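Sulfate transporter 4.1, chloroplastic (Arabidopsis thaliana, PDB 7LHV) cotransports sulfate and protons across the membrane as a secondary active SLC26/SulP-family symporter, and may take part in regulating sulfate assimilation. Local coordinates at residues A[116-121]-A[429-434]; A[213-218]-A[467-472]; A[585-590]-A[618-623]. All blocks are in the same frame, centred on the assembly; numbering follows the deposited sequence.

Contact 1. Residues A[116-121]-A[429-434]; sequences YAKLAG and IPQCAL
Lys118 reaches across to Gln431 and Leu434, joining the end of transmembrane helix 91-119 to the start of helix 431-443. In the SLC26 fold a core domain packs against a gate domain, and this pair probably spans the two, with the first membrane helix on the core side. Lys118 makes its contact with hydrocarbon as well as with its amine: its CG rests on the CD1 branch of Leu434 at 3.8 Å. Further out, NZ lies beside the aliphatic root of the glutamine, 3.4 Å from Gln431 CG, and no hydrogen bond links the two segments. The lysine crosses each partner side chain at roughly a right angle. With CG turned beside the backbone N (chi1 -85°) and the chain bent at each later torsion, the side chain curls, so that its base meets the leucine and its tip the glutamine.

Behind this first shell, Tyr227 of helix 206-229 touches both Lys118 and Gln431, while Pro124 also packs on the lysine. Leu434 is backed by Ile293 of helix 284-300 and by Val311. Backbone hydrogen bonds of Ile429 with Val311 and of Gln431 with Ser309 tie the start of helix 431-443 to a loop of the same chain, with Pro430 as the helix's N-cap residue. Lys118 itself sits where its own helix is about to stop. A Schellman motif closes that helix, and Gly121 supplies the positive phi (94°), a backbone angle at which any CB would collide with the carbonyl O of Ala120. Its backbone N turns back to Lys118 O at 3.2 Å, so the last turn closes on the carbonyl of the residue whose side chain makes the contact.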
ATOM      1  N   TYR A 116      -0.425  16.048 -31.020  1.00 54.46           N
ATOM      2  CA  TYR A 116      -0.899  15.549 -29.736  1.00 54.46           C
ATOM      3  C   TYR A 116      -2.301  16.048 -29.421  1.00 54.46           C
ATOM      4  O   TYR A 116      -3.094  15.316 -28.819  1.00 54.46           O
ATOM      5  CB  TYR A 116       0.067  15.953 -28.627  1.00 54.46           C
ATOM      6  CG  TYR A 116       1.413  15.283 -28.719  1.00 54.46           C
ATOM      7  CD1 TYR A 116       1.546  14.025 -29.282  1.00 54.46           C
ATOM      8  CD2 TYR A 116       2.552  15.911 -28.245  1.00 54.46           C
ATOM      9  CE1 TYR A 116       2.776  13.412 -29.368  1.00 54.46           C
ATOM     10  CE2 TYR A 116       3.784  15.307 -28.326  1.00 54.46           C
ATOM     11  CZ  TYR A 116       3.892  14.057 -28.887  1.00 54.46           C
ATOM     12  OH  TYR A 116       5.120  13.452 -28.969  1.00 54.46           O
ATOM     13  N   ALA A 117      -2.625  17.286 -29.804  1.00 53.29           N
ATOM     14  CA  ALA A 117      -3.993  17.763 -29.634  1.00 53.29           C
ATOM     15  C   ALA A 117      -4.964  16.928 -30.450  1.00 53.29           C
ATOM     16  O   ALA A 117      -6.065  16.611 -29.987  1.00 53.29           O
ATOM     17  CB  ALA A 117      -4.094  19.232 -30.028  1.00 53.29           C
ATOM     18  N   LYS A 118      -4.577  16.566 -31.675  1.00 56.61           N
ATOM     19  CA  LYS A 118      -5.408  15.673 -32.475  1.00 56.61           C
ATOM     20  C   LYS A 118      -5.550  14.310 -31.810  1.00 56.61           C
ATOM     21  O   LYS A 118      -6.617  13.689 -31.870  1.00 56.61           O
ATOM     22  CB  LYS A 118      -4.820  15.526 -33.875  1.00 56.61           C
ATOM     23  CG  LYS A 118      -5.241  16.614 -34.840  1.00 56.61           C
ATOM     24  CD  LYS A 118      -6.712  16.496 -35.187  1.00 56.61           C
ATOM     25  CE  LYS A 118      -6.979  15.241 -35.993  1.00 56.61           C
ATOM     26  NZ  LYS A 118      -6.353  15.314 -37.340  1.00 56.61           N
ATOM     27  N   LEU A 119      -4.478  13.823 -31.179  1.00 53.87           N
ATOM     28  CA  LEU A 119      -4.538  12.532 -30.500  1.00 53.87           C
ATOM     29  C   LEU A 119      -5.524  12.554 -29.338  1.00 53.87           C
ATOM     30  O   LEU A 119      -6.241  11.574 -29.105  1.00 53.87           O
ATOM     31  CB  LEU A 119      -3.145  12.133 -30.011  1.00 53.87           C
ATOM     32  CG  LEU A 119      -3.050  10.940 -29.061  1.00 53.87           C
ATOM     33  CD1 LEU A 119      -3.532   9.678 -29.739  1.00 53.87           C
ATOM     34  CD2 LEU A 119      -1.628  10.773 -28.572  1.00 53.87           C
ATOM     35  N   ALA A 120      -5.574  13.660 -28.596  1.00 52.95           N
ATOM     36  CA  ALA A 120      -6.454  13.756 -27.438  1.00 52.95           C
ATOM     37  C   ALA A 120      -7.921  13.893 -27.812  1.00 52.95           C
ATOM     38  O   ALA A 120      -8.776  13.829 -26.923  1.00 52.95           O
ATOM     39  CB  ALA A 120      -6.040  14.938 -26.561  1.00 52.95           C
ATOM     40  N   GLY A 121      -8.239  14.077 -29.091  1.00 54.37           N
ATOM     41  CA  GLY A 121      -9.600  14.289 -29.524  1.00 54.37           C
ATOM     42  C   GLY A 121     -10.005  15.738 -29.656  1.00 54.37           C
ATOM     43  O   GLY A 121     -11.084  16.017 -30.196  1.00 54.37           O
ATOM     44  N   ILE A 429      -2.499  21.353 -43.760  1.00 77.88           N
ATOM     45  CA  ILE A 429      -1.763  20.210 -43.227  1.00 77.88           C
ATOM     46  C   ILE A 429      -2.655  18.975 -43.274  1.00 77.88           C
ATOM     47  O   ILE A 429      -3.753  18.985 -42.700  1.00 77.88           O
ATOM     48  CB  ILE A 429      -1.276  20.478 -41.795  1.00 77.88           C
ATOM     49  CG1 ILE A 429      -0.254  21.612 -41.782  1.00 77.88           C
ATOM     50  CG2 ILE A 429      -0.683  19.219 -41.195  1.00 77.88           C
ATOM     51  CD1 ILE A 429       0.201  21.998 -40.397  1.00 77.88           C
ATOM     52  N   PRO A 430      -2.238  17.903 -43.942  1.00 75.04           N
ATOM     53  CA  PRO A 430      -3.037  16.674 -43.931  1.00 75.04           C
ATOM     54  C   PRO A 430      -3.075  16.046 -42.547  1.00 75.04           C
ATOM     55  O   PRO A 430      -2.144  16.177 -41.753  1.00 75.04           O
ATOM     56  CB  PRO A 430      -2.311  15.767 -44.932  1.00 75.04           C
ATOM     57  CG  PRO A 430      -1.452  16.684 -45.741  1.00 75.04           C
ATOM     58  CD  PRO A 430      -1.061  17.786 -44.816  1.00 75.04           C
ATOM     59  N   GLN A 431      -4.183  15.359 -42.263  1.00 72.26           N
ATOM     60  CA  GLN A 431      -4.311  14.666 -40.985  1.00 72.26           C
ATOM     61  C   GLN A 431      -3.401  13.448 -40.914  1.00 72.26           C
ATOM     62  O   GLN A 431      -2.926  13.090 -39.828  1.00 72.26           O
ATOM     63  CB  GLN A 431      -5.765  14.261 -40.751  1.00 72.26           C
ATOM     64  CG  GLN A 431      -6.725  15.431 -40.701  1.00 72.26           C
ATOM     65  CD  GLN A 431      -8.169  14.992 -40.582  1.00 72.26           C
ATOM     66  OE1 GLN A 431      -9.083  15.726 -40.950  1.00 72.26           O
ATOM     67  NE2 GLN A 431      -8.382  13.793 -40.058  1.00 72.26           N
ATOM     68  N   CYS A 432      -3.153  12.794 -42.049  1.00 69.48           N
ATOM     69  CA  CYS A 432      -2.247  11.651 -42.052  1.00 69.48           C
ATOM     70  C   CYS A 432      -0.831  12.062 -41.678  1.00 69.48           C
ATOM     71  O   CYS A 432      -0.094  11.268 -41.087  1.00 69.48           O
ATOM     72  CB  CYS A 432      -2.265  10.968 -43.418  1.00 69.48           C
ATOM     73  SG  CYS A 432      -1.635  11.978 -44.766  1.00 69.48           S
ATOM     74  N   ALA A 433      -0.431  13.297 -41.997  1.00 63.06           N
ATOM     75  CA  ALA A 433       0.879  13.781 -41.567  1.00 63.06           C
ATOM     76  C   ALA A 433       0.967  13.868 -40.050  1.00 63.06           C
ATOM     77  O   ALA A 433       1.969  13.457 -39.453  1.00 63.06           O
ATOM     78  CB  ALA A 433       1.169  15.141 -42.201  1.00 63.06           C
ATOM     79  N   LEU A 434      -0.072  14.400 -39.404  1.00 60.90           N
ATOM     80  CA  LEU A 434      -0.085  14.462 -37.947  1.00 60.90           C
ATOM     81  C   LEU A 434      -0.113  13.066 -37.339  1.00 60.90           C
ATOM     82  O   LEU A 434       0.531  12.811 -36.313  1.00 60.90           O
ATOM     83  CB  LEU A 434      -1.280  15.285 -37.468  1.00 60.90           C
ATOM     84  CG  LEU A 434      -1.392  16.708 -38.018  1.00 60.90           C
ATOM     85  CD1 LEU A 434      -2.539  17.442 -37.352  1.00 60.90           C
ATOM     86  CD2 LEU A 434      -0.092  17.464 -37.830  1.00 60.90           C
TER

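Contact 2. Residues A[213-218]-A[467-472]; sequences TSASAI and ITSTIT
Ala215 presses its methyl against Ser469 and Thr472 where helices 206-229 and 459-474 come together inside the membrane domain, a worked case of small residues allowing close helix packing. The first segment reads as a series of short side chains. Ser214 lies at the margin, and its OG is engaged by Ser210 O of its own helix and by Asp447 N of a nearby loop.

One residue on, Ala215 carries the contact. Its CA is 5.1 Å from Ser469 CA, close enough for the methyl to meet the opposing backbone itself: Ala215 CB is 3.4 Å from Ser469 O. The same methyl lies 3.6 Å from Thr472 CB and nearly as close to the threonine's CG2. That branch stands anti to the backbone N of Thr472, while OG1 (chi1 -52°) lies beside the N and is turned back along its own helix. There OG1 donates to Thr468 O at 2.8 Å, tilted 32° from the carbonyl plane. The oxygen also accepts from Thr472 N, the two donors arriving from opposite faces.

Ser216, again marginal, spends its OG on Phe212 O one turn earlier and faces Leu154 and Leu157 of helix 153-166. Ile218 then extends the packing to Leu473 and Val446.

Although serines and threonines crowd both segments, the serine and threonine hydroxyls just traced bond to backbone atoms rather than across the gap; the helices meet through methyl and methine carbons and one carbonyl oxygen, a van der Waals contact without a hydrogen bond.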
ATOM      1  N   THR A 213       3.921   2.262 -20.053  1.00 48.81           N
ATOM      2  CA  THR A 213       4.238   3.201 -21.122  1.00 48.81           C
ATOM      3  C   THR A 213       4.363   2.497 -22.469  1.00 48.81           C
ATOM      4  O   THR A 213       3.915   3.026 -23.490  1.00 48.81           O
ATOM      5  CB  THR A 213       5.518   3.958 -20.785  1.00 48.81           C
ATOM      6  OG1 THR A 213       5.347   4.649 -19.542  1.00 48.81           O
ATOM      7  CG2 THR A 213       5.840   4.968 -21.867  1.00 48.81           C
ATOM      8  N   SER A 214       4.974   1.310 -22.499  1.00 48.11           N
ATOM      9  CA  SER A 214       5.076   0.570 -23.753  1.00 48.11           C
ATOM     10  C   SER A 214       3.701   0.173 -24.279  1.00 48.11           C
ATOM     11  O   SER A 214       3.416   0.311 -25.479  1.00 48.11           O
ATOM     12  CB  SER A 214       5.950  -0.667 -23.559  1.00 48.11           C
ATOM     13  OG  SER A 214       7.208  -0.316 -23.019  1.00 48.11           O
ATOM     14  N   ALA A 215       2.834  -0.329 -23.396  1.00 49.21           N
ATOM     15  CA  ALA A 215       1.484  -0.681 -23.821  1.00 49.21           C
ATOM     16  C   ALA A 215       0.722   0.547 -24.301  1.00 49.21           C
ATOM     17  O   ALA A 215      -0.010   0.485 -25.296  1.00 49.21           O
ATOM     18  CB  ALA A 215       0.738  -1.369 -22.683  1.00 49.21           C
ATOM     19  N   SER A 216       0.886   1.677 -23.608  1.00 49.61           N
ATOM     20  CA  SER A 216       0.242   2.909 -24.041  1.00 49.61           C
ATOM     21  C   SER A 216       0.749   3.347 -25.407  1.00 49.61           C
ATOM     22  O   SER A 216      -0.021   3.850 -26.226  1.00 49.61           O
ATOM     23  CB  SER A 216       0.467   4.011 -23.008  1.00 49.61           C
ATOM     24  OG  SER A 216      -0.251   3.744 -21.819  1.00 49.61           O
ATOM     25  N   ALA A 217       2.047   3.179 -25.667  1.00 47.05           N
ATOM     26  CA  ALA A 217       2.593   3.543 -26.969  1.00 47.05           C
ATOM     27  C   ALA A 217       2.002   2.681 -28.076  1.00 47.05           C
ATOM     28  O   ALA A 217       1.657   3.187 -29.153  1.00 47.05           O
ATOM     29  CB  ALA A 217       4.113   3.421 -26.952  1.00 47.05           C
ATOM     30  N   ILE A 218       1.878   1.376 -27.832  1.00 47.99           N
ATOM     31  CA  ILE A 218       1.270   0.503 -28.836  1.00 47.99           C
ATOM     32  C   ILE A 218      -0.187   0.891 -29.071  1.00 47.99           C
ATOM     33  O   ILE A 218      -0.660   0.924 -30.214  1.00 47.99           O
ATOM     34  CB  ILE A 218       1.410  -0.974 -28.426  1.00 47.99           C
ATOM     35  CG1 ILE A 218       2.871  -1.406 -28.505  1.00 47.99           C
ATOM     36  CG2 ILE A 218       0.565  -1.858 -29.322  1.00 47.99           C
ATOM     37  CD1 ILE A 218       3.124  -2.781 -27.949  1.00 47.99           C
ATOM     38  N   ILE A 467       3.505  -8.498 -17.118  1.00 45.88           N
ATOM     39  CA  ILE A 467       2.120  -8.513 -16.659  1.00 45.88           C
ATOM     40  C   ILE A 467       1.474  -7.153 -16.876  1.00 45.88           C
ATOM     41  O   ILE A 467       0.360  -7.053 -17.403  1.00 45.88           O
ATOM     42  CB  ILE A 467       2.051  -8.944 -15.183  1.00 45.88           C
ATOM     43  CG1 ILE A 467       2.180 -10.462 -15.063  1.00 45.88           C
ATOM     44  CG2 ILE A 467       0.756  -8.474 -14.545  1.00 45.88           C
ATOM     45  CD1 ILE A 467       2.405 -10.939 -13.651  1.00 45.88           C
ATOM     46  N   THR A 468       2.169  -6.080 -16.484  1.00 44.96           N
ATOM     47  CA  THR A 468       1.600  -4.747 -16.646  1.00 44.96           C
ATOM     48  C   THR A 468       1.374  -4.423 -18.115  1.00 44.96           C
ATOM     49  O   THR A 468       0.313  -3.906 -18.486  1.00 44.96           O
ATOM     50  CB  THR A 468       2.512  -3.703 -16.004  1.00 44.96           C
ATOM     51  OG1 THR A 468       2.820  -4.102 -14.664  1.00 44.96           O
ATOM     52  CG2 THR A 468       1.822  -2.357 -15.969  1.00 44.96           C
ATOM     53  N   SER A 469       2.349  -4.740 -18.971  1.00 47.09           N
ATOM     54  CA  SER A 469       2.211  -4.446 -20.391  1.00 47.09           C
ATOM     55  C   SER A 469       1.051  -5.216 -21.005  1.00 47.09           C
ATOM     56  O   SER A 469       0.226  -4.643 -21.727  1.00 47.09           O
ATOM     57  CB  SER A 469       3.515  -4.774 -21.117  1.00 47.09           C
ATOM     58  OG  SER A 469       3.359  -4.652 -22.518  1.00 47.09           O
ATOM     59  N   THR A 470       0.956  -6.516 -20.714  1.00 47.50           N
ATOM     60  CA  THR A 470      -0.105  -7.329 -21.299  1.00 47.50           C
ATOM     61  C   THR A 470      -1.479  -6.879 -20.824  1.00 47.50           C
ATOM     62  O   THR A 470      -2.421  -6.782 -21.621  1.00 47.50           O
ATOM     63  CB  THR A 470       0.122  -8.801 -20.962  1.00 47.50           C
ATOM     64  OG1 THR A 470       1.326  -9.256 -21.593  1.00 47.50           O
ATOM     65  CG2 THR A 470      -1.040  -9.644 -21.445  1.00 47.50           C
ATOM     66  N   ILE A 471      -1.616  -6.588 -19.530  1.00 46.77           N
ATOM     67  CA  ILE A 471      -2.918  -6.199 -19.005  1.00 46.77           C
ATOM     68  C   ILE A 471      -3.330  -4.834 -19.542  1.00 46.77           C
ATOM     69  O   ILE A 471      -4.492  -4.626 -19.906  1.00 46.77           O
ATOM     70  CB  ILE A 471      -2.903  -6.239 -17.467  1.00 46.77           C
ATOM     71  CG1 ILE A 471      -3.033  -7.684 -16.990  1.00 46.77           C
ATOM     72  CG2 ILE A 471      -4.022  -5.394 -16.892  1.00 46.77           C
ATOM     73  CD1 ILE A 471      -2.960  -7.843 -15.502  1.00 46.77           C
ATOM     74  N   THR A 472      -2.392  -3.887 -19.621  1.00 47.53           N
ATOM     75  CA  THR A 472      -2.725  -2.592 -20.201  1.00 47.53           C
ATOM     76  C   THR A 472      -3.055  -2.713 -21.683  1.00 47.53           C
ATOM     77  O   THR A 472      -3.910  -1.977 -22.187  1.00 47.53           O
ATOM     78  CB  THR A 472      -1.574  -1.610 -19.986  1.00 47.53           C
ATOM     79  OG1 THR A 472      -1.216  -1.592 -18.600  1.00 47.53           O
ATOM     80  CG2 THR A 472      -1.974  -0.214 -20.412  1.00 47.53           C
TER

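Contact 3. Residues A[585-590]-A[618-623]; sequences SAVEAL and ARSGMV
Val587 meets Ser620, and Leu590 meets Met622, because two different first torsions point the serine and the methionine at helix 584-599. Ser620 holds OG between its backbone N and carbonyl carbon (chi1 66°), whereas Met622 runs fully extended from a chi1 of -177°, carrying its thioether across. The pairing belongs to the STAS domain and shows how the last residue of one helix and the first turn of the next can pack on a single neighbour.

The valine's CB and CG1 each lie 3.5 Å from Ser620 OG, and CG2 is 3.7 Å from Ser620 CB, so the serine touches all three carbons of the valine side chain. One turn further, Leu590 CB is approached by Met622 CE at 3.6 Å and equally by SD, with the leucine's CD1 slightly more distant. Between these two residues Gly621, in positive phi, ends helix 611-620 by a Schellman motif and caps helix 622-626.

An alanine in place of Val587 would keep the CB contact but remove both methyls, and would probably open a gap beside Ser620 CB and OG where CG2 and CG1 now lie.

Ser620 OG bonds to Ile617 O within its own helix, and Ser620 O receives Lys591 NZ. Next door, Arg619 NH2 bonds to Val457 O of the second subunit. With the serine's hydroxyl thus engaged, its contact with the valine is van der Waals in nature, as is the thioether-leucine packing.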
ATOM      1  N   SER A 585       4.059  -1.352  19.220  1.00 60.04           N
ATOM      2  CA  SER A 585       3.849  -2.760  18.900  1.00 60.04           C
ATOM      3  C   SER A 585       5.094  -3.579  19.202  1.00 60.04           C
ATOM      4  O   SER A 585       5.001  -4.723  19.662  1.00 60.04           O
ATOM      5  CB  SER A 585       3.448  -2.915  17.434  1.00 60.04           C
ATOM      6  OG  SER A 585       2.269  -2.184  17.147  1.00 60.04           O
ATOM      7  N   ALA A 586       6.272  -3.000  18.969  1.00 59.00           N
ATOM      8  CA  ALA A 586       7.516  -3.716  19.219  1.00 59.00           C
ATOM      9  C   ALA A 586       7.675  -4.054  20.695  1.00 59.00           C
ATOM     10  O   ALA A 586       7.990  -5.195  21.046  1.00 59.00           O
ATOM     11  CB  ALA A 586       8.701  -2.891  18.726  1.00 59.00           C
ATOM     12  N   VAL A 587       7.461  -3.078  21.579  1.00 61.85           N
ATOM     13  CA  VAL A 587       7.643  -3.340  23.003  1.00 61.85           C
ATOM     14  C   VAL A 587       6.542  -4.251  23.533  1.00 61.85           C
ATOM     15  O   VAL A 587       6.786  -5.092  24.406  1.00 61.85           O
ATOM     16  CB  VAL A 587       7.738  -2.026  23.799  1.00 61.85           C
ATOM     17  CG1 VAL A 587       9.082  -1.368  23.560  1.00 61.85           C
ATOM     18  CG2 VAL A 587       6.619  -1.087  23.425  1.00 61.85           C
ATOM     19  N   GLU A 588       5.315  -4.110  23.019  1.00 65.82           N
ATOM     20  CA  GLU A 588       4.253  -5.028  23.426  1.00 65.82           C
ATOM     21  C   GLU A 588       4.594  -6.466  23.049  1.00 65.82           C
ATOM     22  O   GLU A 588       4.454  -7.387  23.865  1.00 65.82           O
ATOM     23  CB  GLU A 588       2.923  -4.606  22.806  1.00 65.82           C
ATOM     24  CG  GLU A 588       2.078  -3.728  23.710  1.00 65.82           C
ATOM     25  CD  GLU A 588       1.569  -4.475  24.933  1.00 65.82           C
ATOM     26  OE1 GLU A 588       0.848  -5.480  24.762  1.00 65.82           O
ATOM     27  OE2 GLU A 588       1.894  -4.059  26.066  1.00 65.82           O
ATOM     28  N   ALA A 589       5.062  -6.676  21.817  1.00 61.41           N
ATOM     29  CA  ALA A 589       5.446  -8.017  21.398  1.00 61.41           C
ATOM     30  C   ALA A 589       6.640  -8.524  22.195  1.00 61.41           C
ATOM     31  O   ALA A 589       6.714  -9.712  22.517  1.00 61.41           O
ATOM     32  CB  ALA A 589       5.751  -8.038  19.904  1.00 61.41           C
ATOM     33  N   LEU A 590       7.591  -7.645  22.509  1.00 63.89           N
ATOM     34  CA  LEU A 590       8.740  -8.066  23.300  1.00 63.89           C
ATOM     35  C   LEU A 590       8.317  -8.518  24.690  1.00 63.89           C
ATOM     36  O   LEU A 590       8.819  -9.523  25.204  1.00 63.89           O
ATOM     37  CB  LEU A 590       9.762  -6.933  23.382  1.00 63.89           C
ATOM     38  CG  LEU A 590      10.653  -6.760  22.150  1.00 63.89           C
ATOM     39  CD1 LEU A 590      11.582  -5.571  22.318  1.00 63.89           C
ATOM     40  CD2 LEU A 590      11.445  -8.027  21.884  1.00 63.89           C
ATOM     41  N   ALA A 618      12.452   1.683  28.148  1.00 68.00           N
ATOM     42  CA  ALA A 618      12.290   2.150  29.521  1.00 68.00           C
ATOM     43  C   ALA A 618      10.915   2.769  29.736  1.00 68.00           C
ATOM     44  O   ALA A 618      10.302   2.583  30.794  1.00 68.00           O
ATOM     45  CB  ALA A 618      13.390   3.149  29.867  1.00 68.00           C
ATOM     46  N   ARG A 619      10.418   3.520  28.752  1.00 68.62           N
ATOM     47  CA  ARG A 619       9.097   4.128  28.885  1.00 68.62           C
ATOM     48  C   ARG A 619       7.998   3.074  28.928  1.00 68.62           C
ATOM     49  O   ARG A 619       7.038   3.205  29.695  1.00 68.62           O
ATOM     50  CB  ARG A 619       8.853   5.114  27.746  1.00 68.62           C
ATOM     51  CG  ARG A 619       9.503   6.467  27.954  1.00 68.62           C
ATOM     52  CD  ARG A 619       8.687   7.565  27.309  1.00 68.62           C
ATOM     53  NE  ARG A 619       8.473   7.306  25.891  1.00 68.62           N
ATOM     54  CZ  ARG A 619       9.194   7.843  24.917  1.00 68.62           C
ATOM     55  NH1 ARG A 619      10.185   8.680  25.173  1.00 68.62           N
ATOM     56  NH2 ARG A 619       8.913   7.531  23.655  1.00 68.62           N
ATOM     57  N   SER A 620       8.114   2.026  28.112  1.00 68.31           N
ATOM     58  CA  SER A 620       7.075   1.003  28.072  1.00 68.31           C
ATOM     59  C   SER A 620       7.048   0.129  29.318  1.00 68.31           C
ATOM     60  O   SER A 620       6.117  -0.669  29.469  1.00 68.31           O
ATOM     61  CB  SER A 620       7.247   0.120  26.837  1.00 68.31           C
ATOM     62  OG  SER A 620       8.443  -0.633  26.912  1.00 68.31           O
ATOM     63  N   GLY A 621       8.035   0.250  30.202  1.00 70.96           N
ATOM     64  CA  GLY A 621       8.083  -0.569  31.393  1.00 70.96           C
ATOM     65  C   GLY A 621       8.705  -1.934  31.210  1.00 70.96           C
ATOM     66  O   GLY A 621       8.618  -2.763  32.122  1.00 70.96           O
ATOM     67  N   MET A 622       9.324  -2.199  30.058  1.00 70.90           N
ATOM     68  CA  MET A 622       9.928  -3.505  29.823  1.00 70.90           C
ATOM     69  C   MET A 622      11.148  -3.735  30.704  1.00 70.90           C
ATOM     70  O   MET A 622      11.417  -4.878  31.097  1.00 70.90           O
ATOM     71  CB  MET A 622      10.300  -3.650  28.349  1.00 70.90           C
ATOM     72  CG  MET A 622      10.864  -5.009  27.992  1.00 70.90           C
ATOM     73  SD  MET A 622      11.213  -5.198  26.237  1.00 70.90           S
ATOM     74  CE  MET A 622      11.943  -6.832  26.229  1.00 70.90           C
ATOM     75  N   VAL A 623      11.901  -2.678  31.017  1.00 72.21           N
ATOM     76  CA  VAL A 623      13.098  -2.835  31.844  1.00 72.21           C
ATOM     77  C   VAL A 623      12.729  -3.360  33.223  1.00 72.21           C
ATOM     78  O   VAL A 623      13.389  -4.258  33.760  1.00 72.21           O
ATOM     79  CB  VAL A 623      13.867  -1.504  31.936  1.00 72.21           C
ATOM     80  CG1 VAL A 623      14.969  -1.603  32.975  1.00 72.21           C
ATOM     81  CG2 VAL A 623      14.445  -1.136  30.588  1.00 72.21           C
TER

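How the contacts relate
Contacts 1 and 2 belong to the membrane domain and are bridged by helix 206-229: it supplies residues 213-218 to contact 2, while its Tyr227 touches Lys118 and Gln431 of contact 1. Their centres are 22 Å apart, and their nearest atoms about 7 Å. Contact 2 lies nearer to bound lipid, the side chain of Thr472 being about 7 Å from a sphingosine phosphate. Contact 3 is in the STAS domain, its centre 48 Å from that of contact 2 and 65 Å from that of contact 1; contacts 1 and 3 lie on opposite sides of the chain's centre. Through Arg619, contact 3 also adjoins the membrane domain of the second subunit.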